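Local coordinates for 3-keto-5-aminohexanoate cleavage protein (Archaeoglobus fulgidus, PDB 3LOT) that probably cleaves 3-keto-5-aminohexanoate or a related beta-keto acid with the help of a bound zinc ion, at residues Thr211-Val216 against Gly247-Ile252; Phe218-Ala223 against Glu230-Ser235. All coordinates share one frame; numbering follows the deposited sequence.

Contact 1 of 2, residues Thr211-Val216 against Gly247-Ile252; sequences TAVEDV and GTLAVI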
# COMPACT_ATOMS: atom_id res chain seq x y z
N THR D 211 0.87 14.97 3.48
CA THR D 211 -0.48 14.82 3.98
C THR D 211 -1.39 13.94 3.13
O THR D 211 -2.62 14.03 3.30
CB THR D 211 -1.15 16.20 4.07
OG1 THR D 211 -0.96 16.84 2.82
CG2 THR D 211 -0.53 17.08 5.16
N ALA D 212 -0.84 13.12 2.22
CA ALA D 212 -1.68 12.16 1.48
C ALA D 212 -2.27 11.11 2.43
O ALA D 212 -1.64 10.73 3.43
CB ALA D 212 -0.90 11.47 0.36
N VAL D 213 -3.47 10.65 2.08
CA VAL D 213 -4.06 9.49 2.72
C VAL D 213 -3.07 8.32 2.69
O VAL D 213 -2.90 7.65 3.68
CB VAL D 213 -5.41 9.13 2.03
CG1 VAL D 213 -5.97 7.78 2.51
CG2 VAL D 213 -6.42 10.27 2.33
N GLU D 214 -2.40 8.14 1.54
CA GLU D 214 -1.30 7.16 1.40
C GLU D 214 -0.23 7.25 2.51
O GLU D 214 0.20 6.23 3.03
CB GLU D 214 -0.58 7.32 0.06
CG GLU D 214 -1.33 6.81 -1.10
CD GLU D 214 -2.36 7.80 -1.66
OE1 GLU D 214 -2.72 8.83 -0.98
OE2 GLU D 214 -2.82 7.51 -2.79
N ASP D 215 0.22 8.47 2.83
CA ASP D 215 1.23 8.69 3.84
C ASP D 215 0.76 8.30 5.23
O ASP D 215 1.49 7.69 6.01
CB ASP D 215 1.64 10.17 3.91
CG ASP D 215 2.26 10.71 2.63
OD1 ASP D 215 2.98 9.99 1.88
OD2 ASP D 215 2.02 11.92 2.37
N VAL D 216 -0.48 8.67 5.57
CA VAL D 216 -1.03 8.31 6.86
C VAL D 216 -1.11 6.77 6.99
O VAL D 216 -0.61 6.18 7.95
CB VAL D 216 -2.40 8.98 7.10
CG1 VAL D 216 -3.00 8.47 8.41
CG2 VAL D 216 -2.23 10.51 7.07
N GLY D 247 -7.36 14.17 10.55
CA GLY D 247 -7.78 13.78 11.88
C GLY D 247 -8.97 12.82 11.89
O GLY D 247 -9.00 11.88 12.67
N THR D 248 -9.95 13.10 11.03
CA THR D 248 -11.08 12.20 10.77
C THR D 248 -10.65 10.82 10.20
O THR D 248 -11.12 9.79 10.69
CB THR D 248 -12.16 12.87 9.88
OG1 THR D 248 -12.51 14.14 10.45
CG2 THR D 248 -13.42 12.00 9.75
N LEU D 249 -9.74 10.80 9.22
CA LEU D 249 -9.09 9.57 8.77
C LEU D 249 -8.54 8.74 9.96
O LEU D 249 -8.82 7.53 10.08
CB LEU D 249 -7.97 9.90 7.79
CG LEU D 249 -7.13 8.75 7.24
CD1 LEU D 249 -8.04 7.71 6.45
CD2 LEU D 249 -6.00 9.33 6.33
N ALA D 250 -7.79 9.41 10.81
CA ALA D 250 -7.18 8.76 11.99
C ALA D 250 -8.25 8.06 12.81
O ALA D 250 -8.11 6.89 13.12
CB ALA D 250 -6.38 9.75 12.84
N VAL D 251 -9.34 8.77 13.13
CA VAL D 251 -10.43 8.19 13.92
C VAL D 251 -11.05 6.98 13.22
O VAL D 251 -11.36 5.98 13.85
CB VAL D 251 -11.48 9.25 14.31
CG1 VAL D 251 -12.73 8.60 14.94
CG2 VAL D 251 -10.86 10.22 15.31
N ILE D 252 -11.22 7.08 11.90
CA ILE D 252 -11.79 6.00 11.12
C ILE D 252 -10.84 4.77 11.24
O ILE D 252 -11.29 3.61 11.27
CB ILE D 252 -12.00 6.43 9.65
CG1 ILE D 252 -13.17 7.42 9.56
CG2 ILE D 252 -12.26 5.22 8.73
CD1 ILE D 252 -13.21 8.19 8.29
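Leu249 reaches from helix 243-252 to Val213 and Val216, near the start of helix 213-226. The two helices are successive outer helices of the TIM barrel. Along 247-252, Thr248 packs on Thr248 of the second subunit. Leu249 follows and carries the contact. Its CG stands opposite the backbone N (chi1 178°), which sends the branch across to the other helix. One methyl, CD2, does all the close touching. Leu249 CD2 meets Val216 tip to tip, 3.7 Å from Val216 CB and 3.8 Å from Val216 CG1. Val213 lies one turn earlier and is crossed at a slant. Here Leu249 CD2 is 4.1 Å from Val213 CG1 and equally far from Val213 CG2. Ala250 turns its methyl to Trp234 and Leu236 of strand 232-238, which Val216 also touches at Leu236. Polar contacts gather at the start of helix 213-226. Ala212 is the N-cap, and Ala212 N gives a bond of 3.1 Å to Asp215 OD2, from above the carboxylate plane. Asp215 OD1 also forms a salt bridge with Arg225 of the third subunit. Across the contact itself only carbon meets carbon, so this pairing rests on burial and van der Waals fit, with no polar bond to fix its direction.

Contact 2 of 2, residues Phe218-Ala223 against Glu230-Ser235; sequences FMKQTA and ENYTWS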
# COMPACT_ATOMS: atom_id res chain seq x y z
N PHE D 218 0.50 4.44 5.39
CA PHE D 218 1.81 3.81 5.38
C PHE D 218 2.54 3.99 6.73
O PHE D 218 3.19 3.05 7.18
CB PHE D 218 2.65 4.28 4.19
CG PHE D 218 3.79 3.36 3.89
CD1 PHE D 218 3.57 2.15 3.28
CD2 PHE D 218 5.07 3.68 4.28
CE1 PHE D 218 4.61 1.27 3.03
CE2 PHE D 218 6.12 2.79 4.07
CZ PHE D 218 5.89 1.60 3.44
N MSE D 219 2.38 5.15 7.39
CA MSE D 219 2.97 5.38 8.70
C MSE D 219 2.41 4.34 9.67
O MSE D 219 3.17 3.66 10.34
CB MSE D 219 2.67 6.81 9.23
CG MSE D 219 3.34 7.94 8.48
SE MSE D 219 5.16 8.26 9.08
CE MSE D 219 4.82 9.38 10.67
N LYS D 220 1.10 4.21 9.73
CA LYS D 220 0.47 3.35 10.72
C LYS D 220 0.85 1.89 10.45
O LYS D 220 1.17 1.16 11.38
CB LYS D 220 -1.06 3.56 10.75
CG LYS D 220 -1.80 2.70 11.82
CD LYS D 220 -2.35 1.43 11.29
CE LYS D 220 -3.21 0.69 12.36
NZ LYS D 220 -3.82 -0.54 11.82
N GLN D 221 0.80 1.49 9.19
CA GLN D 221 1.18 0.11 8.80
C GLN D 221 2.65 -0.19 9.10
O GLN D 221 3.00 -1.31 9.47
CB GLN D 221 0.91 -0.12 7.32
CG GLN D 221 -0.54 -0.16 6.96
CD GLN D 221 -0.74 -0.25 5.44
OE1 GLN D 221 0.14 0.16 4.67
NE2 GLN D 221 -1.94 -0.75 5.00
N THR D 222 3.51 0.82 8.98
CA THR D 222 4.92 0.63 9.35
C THR D 222 5.05 0.36 10.85
O THR D 222 5.79 -0.53 11.27
CB THR D 222 5.81 1.83 8.91
OG1 THR D 222 5.68 2.01 7.50
CG2 THR D 222 7.28 1.63 9.29
N ALA D 223 4.35 1.14 11.65
CA ALA D 223 4.34 0.93 13.11
C ALA D 223 3.79 -0.47 13.48
O ALA D 223 4.37 -1.18 14.32
CB ALA D 223 3.54 2.05 13.82
N GLU D 230 -0.19 -4.70 19.20
CA GLU D 230 -0.50 -4.86 20.62
C GLU D 230 0.48 -4.01 21.46
O GLU D 230 0.21 -3.79 22.63
CB GLU D 230 -0.51 -6.37 21.01
N ASN D 231 1.54 -3.46 20.85
CA ASN D 231 2.58 -2.77 21.60
C ASN D 231 2.52 -1.24 21.55
O ASN D 231 3.34 -0.59 22.18
CB ASN D 231 3.96 -3.26 21.15
CG ASN D 231 4.22 -4.71 21.48
OD1 ASN D 231 4.87 -5.44 20.72
ND2 ASN D 231 3.72 -5.15 22.60
N TYR D 232 1.56 -0.64 20.84
CA TYR D 232 1.49 0.84 20.81
C TYR D 232 0.08 1.37 20.64
O TYR D 232 -0.81 0.64 20.22
CB TYR D 232 2.39 1.44 19.74
CG TYR D 232 1.82 1.40 18.34
CD1 TYR D 232 1.74 0.20 17.62
CD2 TYR D 232 1.39 2.56 17.71
CE1 TYR D 232 1.23 0.16 16.34
CE2 TYR D 232 0.87 2.53 16.41
CZ TYR D 232 0.79 1.32 15.73
OH TYR D 232 0.26 1.26 14.47
N THR D 233 -0.12 2.64 21.01
CA THR D 233 -1.28 3.42 20.58
C THR D 233 -0.77 4.66 19.83
O THR D 233 0.41 5.04 19.93
CB THR D 233 -2.22 3.81 21.75
OG1 THR D 233 -1.61 4.84 22.55
CG2 THR D 233 -2.57 2.60 22.62
N TRP D 234 -1.64 5.28 19.05
CA TRP D 234 -1.21 6.39 18.19
C TRP D 234 -2.25 7.49 18.05
O TRP D 234 -3.45 7.27 18.15
CB TRP D 234 -0.79 5.89 16.81
CG TRP D 234 -1.91 5.24 16.03
CD1 TRP D 234 -2.41 3.99 16.19
CD2 TRP D 234 -2.63 5.82 14.93
NE1 TRP D 234 -3.43 3.76 15.29
CE2 TRP D 234 -3.56 4.86 14.49
CE3 TRP D 234 -2.57 7.04 14.30
CZ2 TRP D 234 -4.46 5.11 13.45
CZ3 TRP D 234 -3.40 7.27 13.23
CH2 TRP D 234 -4.36 6.30 12.83
N SER D 235 -1.72 8.68 17.81
CA SER D 235 -2.47 9.88 17.48
C SER D 235 -1.89 10.42 16.20
O SER D 235 -0.80 10.03 15.75
CB SER D 235 -2.32 10.90 18.63
OG SER D 235 -3.08 12.09 18.42
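Lys220 lies against Tyr232 and Trp234, crossing both side chains at about a right angle. Its CB points to the strand. CG is anti to the backbone N (chi1 -178°), which brings it within reach of both aromatic side chains. There Lys220 CG sits 3.7 Å from Tyr232 OH and 3.9 Å from Trp234 CE2. It makes an off-centre CH-pi contact with the five-membered ring of Trp234, 29° from the ring normal. The chain then bends at chi2. CD and CE of Lys220 each pass 4.1 Å from Tyr232 OH, and NZ ends in a salt bridge with Asp224 OD2. The pair belongs to the beta-alpha-beta unit of strand 197-203, helix 213-226 and strand 232-238. The axes of 218-223 and 232-235 run antiparallel (167°), 10.6 Å apart at closest. One turn on from Lys220, Ala223 CB presses close to Tyr232 CZ, at 3.4 Å. Tyr232 OH bonds to Asp224 OD1, so the carboxylate holds both the phenol and the lysine. A phenylalanine in place of Tyr232 would probably leave Asp224 OD1 without this partner and its carboxylate freer to turn. On the strand, Trp234 also meets the ring of Phe201.

Overall arrangement
Contacts 1 and 2 share helix 213-226, and their centres are about 12 Å apart. Contact 1 uses its first turn and contact 2 the turns that follow. The other partners, strand 232-238 and helix 243-252, are consecutive in the chain. They meet where Ala250 O lies 3.8 Å from Trp234 CH2. Met253 joins the two, touching Val216 of contact 1 and Lys220 and Trp234 of contact 2. Across the assembly, Glu214 OE2 bonds to Gln221 NE2 of the second subunit. Both contacts lie about 17 Å from the chain centre, centre to centre. They are away from the zinc site of His50, His52 and Glu262, contact 1 between outer helices, contact 2 between helix and barrel strand.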